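Local coordinates for diphosphomevalonate decarboxylase, putative (Trypanosoma brucei, PDB 2HKE), which probably catalyses the ATP-dependent decarboxylation of (R)-5-diphosphomevalonate to isopentenyl diphosphate, a precursor for isoprenoid and sterol synthesis, at residues 49-54 with 375-380; 178-183 with 301-306; 208-213 with 252-257. The protein carries 1 engineered substitution. One frame throughout, in Å; residues are numbered along the deposited sequence.

Contact 1 of 3, residues 49-54 with 375-380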
loop_
_atom_site.group_PDB
_atom_site.type_symbol
_atom_site.label_atom_id
_atom_site.label_comp_id
_atom_site.label_asym_id
_atom_site.label_seq_id
_atom_site.Cartn_x
_atom_site.Cartn_y
_atom_site.Cartn_z
ATOM N N LYS A 49 9.603 9.693 4.203
ATOM C CA LYS A 49 11.013 9.925 4.350
ATOM C C LYS A 49 11.330 9.829 5.831
ATOM O O LYS A 49 10.595 10.379 6.660
ATOM C CB LYS A 49 11.328 11.302 3.808
ATOM C CG LYS A 49 12.769 11.753 3.986
ATOM C CD LYS A 49 12.995 12.927 2.994
ATOM C CE LYS A 49 14.190 13.710 3.270
ATOM N NZ LYS A 49 14.175 14.954 2.394
ATOM N N THR A 50 12.410 9.092 6.147
ATOM C CA THR A 50 12.958 9.006 7.514
ATOM C C THR A 50 14.459 9.249 7.516
ATOM O O THR A 50 15.176 8.727 6.676
ATOM C CB THR A 50 12.726 7.620 8.162
ATOM O OG1 THR A 50 11.336 7.383 8.318
ATOM C CG2 THR A 50 13.411 7.459 9.517
ATOM N N SER A 51 14.888 9.998 8.514
ATOM C CA SER A 51 16.289 10.223 8.824
ATOM C C SER A 51 16.541 9.675 10.214
ATOM O O SER A 51 15.741 9.864 11.134
ATOM C CB SER A 51 16.638 11.724 8.763
ATOM O OG SER A 51 16.727 12.174 7.408
ATOM N N VAL A 52 17.645 8.970 10.383
ATOM C CA VAL A 52 18.015 8.513 11.701
ATOM C C VAL A 52 19.449 8.954 12.004
ATOM O O VAL A 52 20.284 9.007 11.090
ATOM C CB VAL A 52 17.850 6.969 11.859
ATOM C CG1 VAL A 52 16.407 6.536 11.506
ATOM C CG2 VAL A 52 18.870 6.202 10.996
ATOM N N GLU A 53 19.712 9.232 13.279
ATOM C CA GLU A 53 21.072 9.548 13.740
ATOM C C GLU A 53 21.408 8.772 14.999
ATOM O O GLU A 53 20.665 8.830 15.960
ATOM C CB GLU A 53 21.197 11.047 13.999
ATOM C CG GLU A 53 22.661 11.536 14.027
ATOM C CD GLU A 53 22.830 12.940 14.639
ATOM O OE1 GLU A 53 21.847 13.710 14.813
ATOM O OE2 GLU A 53 23.984 13.261 14.978
ATOM N N LEU A 54 22.508 8.015 14.992
ATOM C CA LEU A 54 22.927 7.314 16.221
ATOM C C LEU A 54 23.564 8.335 17.137
ATOM O O LEU A 54 24.245 9.247 16.670
ATOM C CB LEU A 54 23.898 6.160 15.959
ATOM C CG LEU A 54 23.366 4.858 15.349
ATOM C CD1 LEU A 54 24.204 3.670 15.800
ATOM C CD2 LEU A 54 21.944 4.599 15.728
ATOM N N GLU A 375 19.740 15.779 2.070
ATOM C CA GLU A 375 18.296 15.599 2.121
ATOM C C GLU A 375 17.803 15.191 3.498
ATOM O O GLU A 375 16.618 14.941 3.677
ATOM C CB GLU A 375 17.882 14.520 1.126
ATOM C CG GLU A 375 18.436 14.744 -0.258
ATOM C CD GLU A 375 17.498 14.259 -1.353
ATOM O OE1 GLU A 375 16.327 14.739 -1.416
ATOM O OE2 GLU A 375 17.944 13.421 -2.175
ATOM N N SER A 376 18.707 15.142 4.465
ATOM C CA SER A 376 18.374 14.713 5.793
ATOM C C SER A 376 17.364 15.624 6.459
ATOM O O SER A 376 17.354 16.823 6.227
ATOM C CB SER A 376 19.632 14.638 6.633
ATOM O OG SER A 376 19.324 14.252 7.950
ATOM N N LEU A 377 16.521 15.040 7.297
ATOM C CA LEU A 377 15.550 15.775 8.102
ATOM C C LEU A 377 16.176 16.165 9.421
ATOM O O LEU A 377 15.511 16.755 10.278
ATOM C CB LEU A 377 14.326 14.899 8.393
ATOM C CG LEU A 377 13.650 14.301 7.169
ATOM C CD1 LEU A 377 12.459 13.423 7.556
ATOM C CD2 LEU A 377 13.213 15.418 6.249
ATOM N N ILE A 378 17.427 15.757 9.594
ATOM C CA ILE A 378 18.192 16.000 10.808
ATOM C C ILE A 378 19.320 16.954 10.393
ATOM O O ILE A 378 20.184 16.580 9.584
ATOM C CB ILE A 378 18.763 14.669 11.399
ATOM C CG1 ILE A 378 17.628 13.763 11.897
ATOM C CG2 ILE A 378 19.743 14.936 12.535
ATOM C CD1 ILE A 378 18.064 12.396 12.329
ATOM N N PRO A 379 19.299 18.185 10.925
ATOM C CA PRO A 379 20.324 19.167 10.570
ATOM C C PRO A 379 21.641 18.900 11.296
ATOM O O PRO A 379 21.640 18.348 12.406
ATOM C CB PRO A 379 19.727 20.483 11.074
ATOM C CG PRO A 379 18.978 20.079 12.297
ATOM C CD PRO A 379 18.345 18.737 11.912
ATOM N N PRO A 380 22.763 19.337 10.699
ATOM C CA PRO A 380 24.045 19.246 11.400
ATOM C C PRO A 380 24.058 20.210 12.591
ATOM O O PRO A 380 23.176 21.087 12.681
ATOM C CB PRO A 380 25.059 19.686 10.336
ATOM C CG PRO A 380 24.278 20.589 9.431
ATOM C CD PRO A 380 22.896 19.988 9.379
HETATM O O HOH W 1 14.282 14.391 -0.120
#
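With CG anti to its backbone N (chi1 175°) and the chain extended beyond it, the side chain of Lys49 reaches from strand 48-55 past Leu377 to Glu375. On the same face of the strand the first torsion of Ser51 sets OG beside its own backbone N (chi1 -75°). Leu377 CG and Ile378 CG1 likewise lie beside the backbone N of their residues, while Ile378 CG2 is anti to it, so that their branches reach back to the strand. A nearly straight hydrogen bond joins the segments: Leu377 N donates to Ser51 OG over 2.9 Å at 174°. One turn of loop is shaped by Ser376, whose OG accepts from Ile378 N at 2.9 Å in an ST turn, and Leu377 and Ile378 both point toward the strand. Leu377 crosses the Lys49 chain obliquely, its CD2 3.6 Å from Lys49 CE, while its other methyl lies near the strand backbone. Further along, Ile378 lays CD1 3.6 Å from Ser51 O, and its branch CG2 meets the carboxylate of Glu53 with 3.3 Å to OE1. At the far end of the lysine a water joins the charges, accepting from Lys49 NZ and donating to Glu375 OE1; the two charged atoms themselves stand 4.4 Å apart, beyond a salt bridge. Ser51 OG also bonds Thr7 OG1, so one hydroxyl ties the C-terminal tail to two adjacent strands. Strand 48-55 runs between strands 5-15 and 97-104 in the N-terminal domain's sheet, with Thr50 and Val52 turned to helix 114-130 on the other face, while the tail crosses the face opposite that helix and also touches Val101 and Glu103.

Contact 2 of 3, residues 178-183 with 301-306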
loop_
_atom_site.group_PDB
_atom_site.type_symbol
_atom_site.label_atom_id
_atom_site.label_comp_id
_atom_site.label_asym_id
_atom_site.label_seq_id
_atom_site.Cartn_x
_atom_site.Cartn_y
_atom_site.Cartn_z
ATOM N N THR A 178 10.729 -3.797 -14.139
ATOM C CA THR A 178 10.936 -3.913 -15.567
ATOM C C THR A 178 10.110 -4.987 -16.254
ATOM O O THR A 178 10.055 -5.029 -17.481
ATOM C CB THR A 178 12.442 -4.181 -15.906
ATOM O OG1 THR A 178 12.773 -5.490 -15.497
ATOM C CG2 THR A 178 13.332 -3.222 -15.239
ATOM N N HIS A 179 9.444 -5.862 -15.499
ATOM C CA HIS A 179 8.791 -7.020 -16.088
ATOM C C HIS A 179 7.602 -6.601 -16.954
ATOM O O HIS A 179 7.451 -7.061 -18.066
ATOM C CB HIS A 179 8.384 -8.037 -15.014
ATOM C CG HIS A 179 7.614 -9.202 -15.550
ATOM N ND1 HIS A 179 8.199 -10.210 -16.295
ATOM C CD2 HIS A 179 6.298 -9.517 -15.455
ATOM C CE1 HIS A 179 7.273 -11.093 -16.631
ATOM N NE2 HIS A 179 6.105 -10.682 -16.151
ATOM N N TRP A 180 6.763 -5.711 -16.455
ATOM C CA TRP A 180 5.496 -5.380 -17.113
ATOM C C TRP A 180 5.309 -3.886 -17.118
ATOM O O TRP A 180 4.473 -3.358 -16.375
ATOM C CB TRP A 180 4.345 -6.067 -16.347
ATOM C CG TRP A 180 3.028 -6.230 -17.079
ATOM C CD1 TRP A 180 2.677 -5.711 -18.282
ATOM C CD2 TRP A 180 1.862 -6.889 -16.576
ATOM N NE1 TRP A 180 1.397 -6.061 -18.603
ATOM C CE2 TRP A 180 0.870 -6.788 -17.570
ATOM C CE3 TRP A 180 1.582 -7.598 -15.408
ATOM C CZ2 TRP A 180 -0.381 -7.357 -17.424
ATOM C CZ3 TRP A 180 0.352 -8.169 -15.253
ATOM C CH2 TRP A 180 -0.614 -8.072 -16.258
ATOM N N PRO A 181 6.130 -3.164 -17.896
ATOM C CA PRO A 181 6.112 -1.703 -17.843
ATOM C C PRO A 181 4.800 -1.081 -18.318
ATOM O O PRO A 181 4.541 0.075 -18.039
ATOM C CB PRO A 181 7.241 -1.287 -18.818
ATOM C CG PRO A 181 7.584 -2.475 -19.608
ATOM C CD PRO A 181 7.148 -3.689 -18.825
ATOM N N GLU A 182 3.991 -1.843 -19.057
ATOM C CA GLU A 182 2.704 -1.346 -19.514
ATOM C C GLU A 182 1.687 -1.123 -18.398
ATOM O O GLU A 182 0.817 -0.264 -18.506
ATOM C CB GLU A 182 2.099 -2.263 -20.528
ATOM C CG GLU A 182 2.912 -2.380 -21.763
ATOM C CD GLU A 182 3.997 -3.487 -21.727
ATOM O OE1 GLU A 182 4.340 -4.111 -20.673
ATOM O OE2 GLU A 182 4.529 -3.730 -22.832
ATOM N N ILE A 183 1.786 -1.896 -17.343
ATOM C CA ILE A 183 0.751 -1.817 -16.284
ATOM C C ILE A 183 0.948 -0.543 -15.470
ATOM O O ILE A 183 2.084 -0.101 -15.107
ATOM C CB ILE A 183 0.626 -3.193 -15.519
ATOM C CG1 ILE A 183 -0.744 -3.300 -14.780
ATOM C CG2 ILE A 183 1.815 -3.396 -14.697
ATOM C CD1 ILE A 183 -1.086 -4.677 -14.363
ATOM N N PHE A 301 -6.158 -0.339 -11.802
ATOM C CA PHE A 301 -5.070 -0.852 -12.618
ATOM C C PHE A 301 -5.523 -0.804 -14.062
ATOM O O PHE A 301 -6.679 -1.152 -14.378
ATOM C CB PHE A 301 -4.762 -2.286 -12.263
ATOM C CG PHE A 301 -4.441 -2.500 -10.823
ATOM C CD1 PHE A 301 -3.336 -1.887 -10.241
ATOM C CD2 PHE A 301 -5.234 -3.301 -10.041
ATOM C CE1 PHE A 301 -3.033 -2.084 -8.893
ATOM C CE2 PHE A 301 -4.926 -3.494 -8.672
ATOM C CZ PHE A 301 -3.810 -2.885 -8.119
ATOM N N VAL A 302 -4.611 -0.433 -14.949
ATOM C CA VAL A 302 -4.945 -0.269 -16.351
ATOM C C VAL A 302 -3.647 -0.323 -17.130
ATOM O O VAL A 302 -2.607 0.043 -16.596
ATOM C CB VAL A 302 -5.651 1.105 -16.573
ATOM C CG1 VAL A 302 -4.728 2.273 -16.213
ATOM C CG2 VAL A 302 -6.192 1.239 -18.016
ATOM N N LEU A 303 -3.668 -0.837 -18.351
ATOM C CA LEU A 303 -2.459 -0.739 -19.196
ATOM C C LEU A 303 -2.302 0.667 -19.724
ATOM O O LEU A 303 -3.287 1.343 -19.983
ATOM C CB LEU A 303 -2.546 -1.711 -20.348
ATOM C CG LEU A 303 -2.577 -3.190 -19.932
ATOM C CD1 LEU A 303 -2.507 -4.162 -21.169
ATOM C CD2 LEU A 303 -1.503 -3.559 -18.880
ATOM N N LYS A 304 -1.049 1.091 -19.930
ATOM C CA LYS A 304 -0.748 2.435 -20.439
ATOM C C LYS A 304 -1.555 2.858 -21.663
ATOM O O LYS A 304 -2.107 3.954 -21.704
ATOM C CB LYS A 304 0.752 2.518 -20.730
ATOM C CG LYS A 304 1.261 3.921 -20.767
ATOM C CD LYS A 304 2.792 4.027 -20.721
ATOM C CE LYS A 304 3.092 5.543 -20.719
ATOM N NZ LYS A 304 4.529 6.045 -21.001
ATOM N N GLU A 305 -1.610 1.999 -22.672
ATOM C CA GLU A 305 -2.402 2.239 -23.905
ATOM C C GLU A 305 -3.874 2.589 -23.630
ATOM O O GLU A 305 -4.511 3.370 -24.368
ATOM C CB GLU A 305 -2.276 1.046 -24.869
ATOM C CG GLU A 305 -2.867 -0.237 -24.340
ATOM C CD GLU A 305 -2.307 -1.505 -25.025
ATOM O OE1 GLU A 305 -2.445 -1.619 -26.288
ATOM O OE2 GLU A 305 -1.692 -2.348 -24.297
ATOM N N ASP A 306 -4.420 2.020 -22.554
ATOM C CA ASP A 306 -5.827 2.155 -22.249
ATOM C C ASP A 306 -6.090 3.283 -21.263
ATOM O O ASP A 306 -7.236 3.627 -21.026
ATOM C CB ASP A 306 -6.345 0.855 -21.644
ATOM C CG ASP A 306 -6.490 -0.263 -22.681
ATOM O OD1 ASP A 306 -6.726 0.067 -23.864
ATOM O OD2 ASP A 306 -6.374 -1.465 -22.324
#
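Backbone polar contacts come first: Lys304 N donates to Glu182 O across 2.7 Å, with an angle of 148° at the hydrogen. The donor lies in the plane of the carbonyl, and the C=O...N angle of 152° makes the approach fairly direct. Glu182 O also takes a CA-H...O contact from Leu303 CA at 3.4 Å, so two consecutive residues converge on it. A type I turn from Trp180 to Ile183, closed by Ile183 N to Trp180 O, delivers that carbonyl.

Beyond it, Ile183 and Leu303 form an antiparallel non-hydrogen-bonded pair, their CA atoms 4.5 Å apart. Here strand 183-189 begins just where strand 298-303 ends, within the mixed five-stranded sheet of the GHMP-type C-terminal domain; Val302 continues the pairing with Gln184.

The apolar contacts centre on one methyl, Leu303 CD2. CG of Leu303 sits beside the backbone N (chi1 -64°), and from there CD2 reaches Ile183 CB at 4.0 Å and Trp180 NE1 at 3.8 Å, the tryptophan and leucine side chains crossing at about a right angle. Ile183 CB lies over one face of the indole, toward its rim, while Glu182 OE1 is at the ring edge in its plane. Phe237 of helix 237-256 touches Trp180, Ile183 and Leu303 alike. Among charged groups, the extended Lys304 chain brings NZ to a salt bridge with Asp329.

Contact 3 of 3, residues 208-213 with 252-257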
loop_
_atom_site.group_PDB
_atom_site.type_symbol
_atom_site.label_atom_id
_atom_site.label_comp_id
_atom_site.label_asym_id
_atom_site.label_seq_id
_atom_site.Cartn_x
_atom_site.Cartn_y
_atom_site.Cartn_z
ATOM N N LYS A 208 -12.439 -13.255 13.859
ATOM C CA LYS A 208 -13.272 -13.814 14.933
ATOM C C LYS A 208 -14.722 -14.103 14.502
ATOM O O LYS A 208 -15.316 -15.068 14.977
ATOM C CB LYS A 208 -13.298 -12.836 16.106
ATOM C CG LYS A 208 -13.881 -13.366 17.423
ATOM C CD LYS A 208 -14.081 -12.227 18.394
ATOM C CE LYS A 208 -14.523 -12.714 19.790
ATOM N NZ LYS A 208 -14.609 -11.558 20.759
ATOM N N THR A 209 -15.297 -13.255 13.654
ATOM C CA THR A 209 -16.738 -13.228 13.439
ATOM C C THR A 209 -17.259 -13.409 12.018
ATOM O O THR A 209 -18.406 -13.854 11.839
ATOM C CB THR A 209 -17.338 -11.929 14.019
ATOM O OG1 THR A 209 -16.892 -10.792 13.253
ATOM C CG2 THR A 209 -16.913 -11.764 15.515
ATOM N N SER A 210 -16.462 -13.100 10.995
ATOM C CA SER A 210 -16.965 -13.228 9.627
ATOM C C SER A 210 -17.030 -14.682 9.220
ATOM O O SER A 210 -16.024 -15.423 9.315
ATOM C CB SER A 210 -16.110 -12.468 8.594
ATOM O OG SER A 210 -16.576 -12.803 7.275
ATOM N N PRO A 211 -18.208 -15.133 8.747
ATOM C CA PRO A 211 -18.247 -16.541 8.358
ATOM C C PRO A 211 -17.449 -16.833 7.117
ATOM O O PRO A 211 -17.288 -17.989 6.775
ATOM C CB PRO A 211 -19.749 -16.794 8.091
ATOM C CG PRO A 211 -20.226 -15.488 7.620
ATOM C CD PRO A 211 -19.525 -14.496 8.567
ATOM N N LEU A 212 -16.928 -15.797 6.446
ATOM C CA LEU A 212 -16.233 -15.985 5.162
ATOM C C LEU A 212 -14.719 -16.234 5.235
ATOM O O LEU A 212 -14.083 -16.607 4.236
ATOM C CB LEU A 212 -16.507 -14.772 4.272
ATOM C CG LEU A 212 -17.996 -14.467 4.090
ATOM C CD1 LEU A 212 -18.146 -13.230 3.267
ATOM C CD2 LEU A 212 -18.722 -15.664 3.494
ATOM N N MET A 213 -14.140 -16.035 6.408
ATOM C CA MET A 213 -12.692 -16.086 6.580
ATOM C C MET A 213 -12.092 -17.491 6.479
ATOM O O MET A 213 -11.020 -17.668 5.921
ATOM C CB MET A 213 -12.296 -15.397 7.884
ATOM C CG MET A 213 -12.499 -13.896 7.806
ATOM S SD MET A 213 -11.316 -13.119 6.750
ATOM C CE MET A 213 -9.890 -13.201 7.874
ATOM N N GLN A 252 -14.548 -6.429 0.980
ATOM C CA GLN A 252 -15.721 -5.633 1.355
ATOM C C GLN A 252 -16.820 -6.568 1.938
ATOM O O GLN A 252 -17.495 -6.179 2.903
ATOM C CB GLN A 252 -16.245 -4.776 0.188
ATOM C CG GLN A 252 -15.324 -3.568 -0.079
ATOM C CD GLN A 252 -15.637 -2.832 -1.331
ATOM O OE1 GLN A 252 -16.286 -3.373 -2.261
ATOM N NE2 GLN A 252 -15.147 -1.592 -1.406
ATOM N N GLU A 253 -16.973 -7.752 1.391
ATOM C CA GLU A 253 -17.981 -8.688 1.900
ATOM C C GLU A 253 -17.585 -9.211 3.262
ATOM O O GLU A 253 -18.461 -9.403 4.150
ATOM C CB GLU A 253 -18.249 -9.818 0.916
ATOM C CG GLU A 253 -19.505 -10.609 1.298
ATOM C CD GLU A 253 -19.774 -11.837 0.412
ATOM O OE1 GLU A 253 -19.010 -12.079 -0.554
ATOM O OE2 GLU A 253 -20.749 -12.585 0.726
ATOM N N ILE A 254 -16.295 -9.472 3.448
ATOM C CA ILE A 254 -15.790 -9.849 4.770
ATOM C C ILE A 254 -16.115 -8.797 5.803
ATOM O O ILE A 254 -16.621 -9.110 6.885
ATOM C CB ILE A 254 -14.286 -10.146 4.737
ATOM C CG1 ILE A 254 -14.058 -11.482 4.020
ATOM C CG2 ILE A 254 -13.756 -10.251 6.166
ATOM C CD1 ILE A 254 -12.661 -11.696 3.503
ATOM N N CYS A 255 -15.833 -7.547 5.481
ATOM C CA CYS A 255 -16.128 -6.447 6.382
ATOM C C CYS A 255 -17.640 -6.378 6.669
ATOM O O CYS A 255 -18.054 -6.142 7.794
ATOM C CB CYS A 255 -15.588 -5.159 5.813
ATOM S SG CYS A 255 -13.762 -5.090 6.029
ATOM N N ALA A 256 -18.456 -6.560 5.637
ATOM C CA ALA A 256 -19.913 -6.434 5.790
ATOM C C ALA A 256 -20.501 -7.554 6.657
ATOM O O ALA A 256 -21.545 -7.357 7.236
ATOM C CB ALA A 256 -20.598 -6.446 4.402
ATOM N N THR A 257 -19.848 -8.704 6.714
ATOM C CA THR A 257 -20.280 -9.872 7.482
ATOM C C THR A 257 -19.495 -10.062 8.799
ATOM O O THR A 257 -19.587 -11.106 9.469
ATOM C CB THR A 257 -20.136 -11.112 6.651
ATOM O OG1 THR A 257 -18.773 -11.293 6.298
ATOM C CG2 THR A 257 -20.992 -11.046 5.358
#
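Ser210 and Thr257 face each other tip to tip, two hydroxyls meeting where helices 199-209 and 237-256 end. Ser210 OG, anti to its backbone N (chi1 172°), donates to Thr257 OG1 at 2.8 Å. Thr257 OG1 is in the crowded position between its own backbone N and carbonyl carbon (chi1 61°), which folds it back over the last turn of its helix, 2.9 Å from Glu253 O and 3.1 Å from Ile254 O. Ser210 OG at the same time accepts from Leu212 N at 161°, a capping bond at the turn that leads into helix 213-234. One serine oxygen thus connects the start of one helix to the end of another. Beside the polar pair, Pro211 crosses Thr257 obliquely, with CD 3.5 Å from Thr257 O, and Ser210 CA makes a CA-H...O contact to that carbonyl.

Leu212 stands at about a right angle to both Glu253 and Thr257. Its CD1 presses on the aliphatic part of the extended glutamate, 3.5 Å from Glu253 CG, so it is the methylene chain as well as the carboxylate that meets the methyl. Met213 is bent at chi2 and chi3, which curls its sulfur back across Ile254, again at about a right angle: SD lies 3.8 Å from both Ile254 CD1 and Ile254 CG2. Ile254 is also approached at CG1 by Leu212 CB, so it packs against two successive residues of the turn.

Around this junction in the C-terminal domain, Ile254 touches Ser206 and Met213 touches Leu207, both on helix 199-209, while Thr209 bonds Gln205 within that helix and Glu259 in the loop that follows helix 237-256.

How the contacts relate
Along the chain the three contacts are nested: 208-213 with 252-257 lies within the loop closed by 178-183 with 301-306, and both lie within the loop closed by 49-54 with 375-380. None touches another. Contact 1 belongs to the N-terminal domain's sheet, to which the last residues of the chain return; its centre is about 35 Å from that of contact 2 and about 42 Å from that of contact 3, on the opposite side of the chain's centre from the latter. Contacts 2 and 3, their centres about 32 Å apart, share helix 237-256: Phe237 packs at contact 2 and the helix end forms contact 3, so one helix runs from the C-terminal domain's five-stranded sheet to that junction of helix ends.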